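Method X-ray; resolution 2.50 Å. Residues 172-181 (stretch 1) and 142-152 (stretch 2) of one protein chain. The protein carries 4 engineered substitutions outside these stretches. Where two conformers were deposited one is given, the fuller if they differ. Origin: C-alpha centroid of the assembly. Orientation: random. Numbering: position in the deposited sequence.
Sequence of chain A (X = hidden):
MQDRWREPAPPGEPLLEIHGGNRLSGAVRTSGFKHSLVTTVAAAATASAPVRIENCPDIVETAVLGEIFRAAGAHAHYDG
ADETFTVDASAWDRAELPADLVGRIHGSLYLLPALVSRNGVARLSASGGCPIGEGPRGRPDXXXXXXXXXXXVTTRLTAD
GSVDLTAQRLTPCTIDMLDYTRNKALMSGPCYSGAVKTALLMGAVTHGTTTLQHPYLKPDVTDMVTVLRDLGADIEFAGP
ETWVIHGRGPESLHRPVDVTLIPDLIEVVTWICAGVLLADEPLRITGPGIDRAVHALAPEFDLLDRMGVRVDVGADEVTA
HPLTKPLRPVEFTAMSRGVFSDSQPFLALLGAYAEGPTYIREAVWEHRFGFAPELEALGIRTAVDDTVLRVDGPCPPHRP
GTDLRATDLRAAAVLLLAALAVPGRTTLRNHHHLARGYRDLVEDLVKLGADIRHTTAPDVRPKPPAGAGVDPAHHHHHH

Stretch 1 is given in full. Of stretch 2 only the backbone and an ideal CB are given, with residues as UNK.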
# COMPACT_ATOMS: atom_id res chain seq x y z
N PRO A 172 -31.41 -10.03 -19.48
CA PRO A 172 -30.87 -9.54 -18.21
C PRO A 172 -29.99 -10.58 -17.54
O PRO A 172 -30.04 -11.76 -17.91
CB PRO A 172 -32.13 -9.28 -17.37
CG PRO A 172 -33.15 -10.20 -17.95
CD PRO A 172 -32.87 -10.22 -19.42
N CYS A 173 -29.18 -10.15 -16.59
CA CYS A 173 -28.23 -11.03 -15.92
C CYS A 173 -27.86 -10.52 -14.53
O CYS A 173 -28.08 -9.35 -14.21
CB CYS A 173 -26.97 -11.19 -16.78
SG CYS A 173 -25.79 -12.42 -16.18
N THR A 174 -27.32 -11.40 -13.69
CA THR A 174 -26.85 -11.02 -12.37
C THR A 174 -25.34 -11.18 -12.31
O THR A 174 -24.83 -12.30 -12.33
CB THR A 174 -27.49 -11.91 -11.28
OG1 THR A 174 -28.92 -11.80 -11.36
CG2 THR A 174 -27.03 -11.48 -9.90
N ILE A 175 -24.63 -10.06 -12.24
CA ILE A 175 -23.17 -10.09 -12.31
C ILE A 175 -22.51 -9.51 -11.06
O ILE A 175 -22.91 -8.46 -10.56
CB ILE A 175 -22.64 -9.29 -13.51
CG1 ILE A 175 -23.48 -9.58 -14.77
CG2 ILE A 175 -21.17 -9.59 -13.76
CD1 ILE A 175 -23.05 -8.77 -15.97
N ASP A 176 -21.49 -10.21 -10.57
CA ASP A 176 -20.62 -9.67 -9.53
C ASP A 176 -19.44 -9.00 -10.22
O ASP A 176 -18.66 -9.67 -10.90
CB ASP A 176 -20.14 -10.78 -8.60
CG ASP A 176 -19.57 -10.24 -7.30
OD1 ASP A 176 -19.14 -9.07 -7.26
OD2 ASP A 176 -19.56 -11.00 -6.30
N MET A 177 -19.31 -7.69 -10.06
CA MET A 177 -18.28 -6.93 -10.75
C MET A 177 -16.86 -7.27 -10.30
O MET A 177 -15.89 -6.87 -10.95
CB MET A 177 -18.53 -5.42 -10.62
CG MET A 177 -19.75 -4.96 -11.37
SD MET A 177 -19.59 -5.35 -13.12
CE MET A 177 -21.22 -5.96 -13.48
N LEU A 178 -16.74 -8.01 -9.21
CA LEU A 178 -15.43 -8.45 -8.74
C LEU A 178 -14.84 -9.50 -9.68
O LEU A 178 -13.66 -9.83 -9.59
CB LEU A 178 -15.53 -9.01 -7.31
CG LEU A 178 -15.98 -8.01 -6.25
CD1 LEU A 178 -15.88 -8.61 -4.86
CD2 LEU A 178 -15.16 -6.73 -6.34
N ASP A 179 -15.67 -10.00 -10.59
CA ASP A 179 -15.23 -10.90 -11.64
C ASP A 179 -14.26 -10.19 -12.59
O ASP A 179 -13.51 -10.83 -13.31
CB ASP A 179 -16.43 -11.42 -12.43
CG ASP A 179 -17.20 -12.49 -11.68
OD1 ASP A 179 -16.99 -12.65 -10.46
OD2 ASP A 179 -18.03 -13.17 -12.32
N TYR A 180 -14.30 -8.86 -12.57
CA TYR A 180 -13.47 -8.07 -13.46
C TYR A 180 -12.45 -7.23 -12.71
O TYR A 180 -12.07 -6.14 -13.14
CB TYR A 180 -14.36 -7.18 -14.34
CG TYR A 180 -15.41 -7.96 -15.09
CD1 TYR A 180 -15.12 -8.57 -16.30
CD2 TYR A 180 -16.70 -8.11 -14.58
CE1 TYR A 180 -16.07 -9.29 -16.99
CE2 TYR A 180 -17.66 -8.83 -15.26
CZ TYR A 180 -17.34 -9.42 -16.47
OH TYR A 180 -18.29 -10.13 -17.15
N THR A 181 -12.00 -7.75 -11.57
CA THR A 181 -10.94 -7.11 -10.79
C THR A 181 -9.76 -8.07 -10.64
O THR A 181 -9.95 -9.28 -10.60
CB THR A 181 -11.43 -6.71 -9.38
OG1 THR A 181 -11.76 -7.89 -8.63
CG2 THR A 181 -12.66 -5.82 -9.48
N UNK A 142 -11.23 -6.93 -24.04
CA UNK A 142 -11.67 -8.31 -23.91
C UNK A 142 -12.69 -8.46 -22.77
O UNK A 142 -13.65 -9.22 -22.88
CB UNK A 142 -10.47 -9.22 -23.67
N UNK A 143 -12.50 -7.70 -21.69
CA UNK A 143 -13.45 -7.69 -20.58
C UNK A 143 -14.80 -7.08 -20.96
O UNK A 143 -15.84 -7.46 -20.42
CB UNK A 143 -12.86 -6.92 -19.40
N UNK A 144 -14.76 -6.11 -21.87
CA UNK A 144 -15.98 -5.49 -22.39
C UNK A 144 -16.83 -6.51 -23.13
O UNK A 144 -18.06 -6.54 -22.99
CB UNK A 144 -15.64 -4.32 -23.32
N UNK A 145 -16.18 -7.36 -23.92
CA UNK A 145 -16.87 -8.37 -24.70
C UNK A 145 -17.46 -9.46 -23.81
O UNK A 145 -18.50 -10.03 -24.13
CB UNK A 145 -15.92 -8.99 -25.72
N UNK A 146 -16.79 -9.73 -22.70
CA UNK A 146 -17.26 -10.74 -21.76
C UNK A 146 -18.52 -10.26 -21.04
O UNK A 146 -19.43 -11.05 -20.76
CB UNK A 146 -16.16 -11.08 -20.75
N UNK A 147 -18.57 -8.97 -20.73
CA UNK A 147 -19.73 -8.38 -20.08
C UNK A 147 -20.95 -8.43 -21.00
O UNK A 147 -22.01 -8.92 -20.62
CB UNK A 147 -19.43 -6.94 -19.67
N UNK A 148 -20.78 -7.91 -22.22
CA UNK A 148 -21.85 -7.93 -23.21
C UNK A 148 -22.26 -9.36 -23.57
O UNK A 148 -23.41 -9.61 -23.93
CB UNK A 148 -21.41 -7.18 -24.47
N UNK A 149 -21.31 -10.28 -23.46
CA UNK A 149 -21.57 -11.68 -23.74
C UNK A 149 -22.57 -12.30 -22.78
O UNK A 149 -23.30 -13.23 -23.14
CB UNK A 149 -20.26 -12.47 -23.70
N UNK A 150 -22.63 -11.77 -21.56
CA UNK A 150 -23.56 -12.27 -20.56
C UNK A 150 -24.98 -11.81 -20.85
O UNK A 150 -25.94 -12.36 -20.31
CB UNK A 150 -23.13 -11.82 -19.16
N UNK A 151 -25.11 -10.79 -21.70
CA UNK A 151 -26.42 -10.28 -22.09
C UNK A 151 -26.89 -10.94 -23.39
O UNK A 151 -27.95 -10.59 -23.91
CB UNK A 151 -26.37 -8.76 -22.25
N UNK A 152 -26.10 -11.87 -23.91
CA UNK A 152 -26.48 -12.62 -25.09
C UNK A 152 -25.78 -12.19 -26.37
O UNK A 152 -26.10 -12.69 -27.45
CB UNK A 152 -27.99 -12.51 -25.29

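Position 142 lies in a helix, and its CB has nothing of stretch 1 within reach, so the contact sets no preference; the residue is Glu-142.

At 143 the CB points toward stretch 1 and its ideal position lies 4.2 Å from CD1 of Tyr-180. Anything that tolerates an aromatic neighbour at its CB would do, from alanine to a ring. The residue is His-143; its CB packs 4.1 Å from Tyr-180 CD1.

Positions 144 and 145 find no partner here, the first pointing away and the second out of reach. They are Leu-144 and Leu-145.

Position 146 again points toward stretch 1, with the ideal CB 4.2 Å from CE1 of Tyr-180. The tyrosine hydroxyl lies just beyond and invites a short polar chain: aspartate, asparagine or serine, perhaps glutamate. Asp-146 answers with chi1 in t, and Tyr-180 OH donates a 2.7 Å hydrogen bond to Asp-146 OD1, which sits at the ring edge.

One residue on, at 147, the CB points sideways, 4.2 Å from Tyr-180 OH and 5.5 Å from Ile-175 CD1. A compact apolar group suits it, valine, isoleucine or alanine. Val-147 places CG2 over one face of the tyrosine ring, 3.9 Å from the centroid, a CH-pi contact.

Position 148 points away and 149 is out of reach. At 149 a CB would also be crowded, 3.0 Å from the carbonyl O of Leu-145, which favours glycine. They are Met-148 and Gly-149.

Position 150 is the richest. Its CB points toward stretch 1, 4.0 Å from Cys-173 SG and 4.4 Å from Ile-175 CD1, while the carboxylate of Asp-179 waits much farther off. A long cationic chain is needed to span that gap, lysine or arginine. Arg-150 does so: NH2 donates to Asp-179 OD2 at 3.0 Å, nearly straight at 174°, within a salt bridge. Ile-175 CG2 covers one guanidinium face, 3.3 Å from NH1, and a water accepts from NH1 and from the backbone N of Asp-176 while donating to Asp-179 OD2. The chain thus joins an apolar wall to a charge.

At 151 the CB points sideways with nothing of stretch 1 within 5.5 Å, so a side chain must be large to reach Ile-175, and an apolar one, such as phenylalanine, leucine or methionine, would suit that apolar neighbour. Phe-151 does, its CE1 4.0 Å from Ile-175 CD1.

Position 152 has phi of 104°, where a CB would jam against the preceding carbonyl O; that calls for glycine. Gly-152 closes the helix in a Schellman motif.

Stretch 2, residues 142-152: EHLLDVMGRFG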
# COMPACT_ATOMS: atom_id res chain seq x y z
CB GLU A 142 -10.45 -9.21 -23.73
CG GLU A 142 -10.74 -10.64 -23.38
CD GLU A 142 -10.76 -10.83 -21.90
OE1 GLU A 142 -10.13 -10.02 -21.19
OE2 GLU A 142 -11.42 -11.78 -21.43
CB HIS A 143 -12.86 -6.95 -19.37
CG HIS A 143 -12.53 -5.52 -19.63
ND1 HIS A 143 -11.59 -5.13 -20.56
CD2 HIS A 143 -13.00 -4.38 -19.08
CE1 HIS A 143 -11.50 -3.81 -20.58
NE2 HIS A 143 -12.34 -3.33 -19.68
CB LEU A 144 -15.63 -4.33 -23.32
CG LEU A 144 -15.76 -2.92 -22.76
CD1 LEU A 144 -15.02 -2.78 -21.44
CD2 LEU A 144 -15.24 -1.90 -23.76
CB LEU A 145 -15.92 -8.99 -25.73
CG LEU A 145 -15.29 -8.01 -26.73
CD1 LEU A 145 -14.34 -8.74 -27.67
CD2 LEU A 145 -16.37 -7.29 -27.52
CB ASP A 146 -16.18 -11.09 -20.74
CG ASP A 146 -16.58 -12.24 -19.83
OD1 ASP A 146 -17.25 -11.98 -18.81
OD2 ASP A 146 -16.23 -13.40 -20.14
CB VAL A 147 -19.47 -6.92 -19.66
CG1 VAL A 147 -20.77 -6.26 -19.21
CG2 VAL A 147 -18.43 -6.87 -18.56
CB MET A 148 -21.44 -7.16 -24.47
CG MET A 148 -21.48 -5.65 -24.31
SD MET A 148 -20.97 -4.76 -25.79
CE MET A 148 -19.22 -5.11 -25.81
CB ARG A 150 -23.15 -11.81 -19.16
CG ARG A 150 -21.75 -12.24 -18.75
CD ARG A 150 -21.66 -12.37 -17.24
NE ARG A 150 -20.28 -12.38 -16.77
CZ ARG A 150 -19.94 -12.59 -15.50
NH1 ARG A 150 -20.87 -12.81 -14.59
NH2 ARG A 150 -18.66 -12.58 -15.15
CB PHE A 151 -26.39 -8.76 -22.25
CG PHE A 151 -26.22 -8.01 -20.95
CD1 PHE A 151 -24.96 -7.82 -20.41
CD2 PHE A 151 -27.32 -7.49 -20.29
CE1 PHE A 151 -24.80 -7.14 -19.22
CE2 PHE A 151 -27.16 -6.80 -19.10
CZ PHE A 151 -25.91 -6.62 -18.56
O HOH W 1 -20.85 -13.02 -11.74
O HOH W 2 -28.27 -13.10 -19.89
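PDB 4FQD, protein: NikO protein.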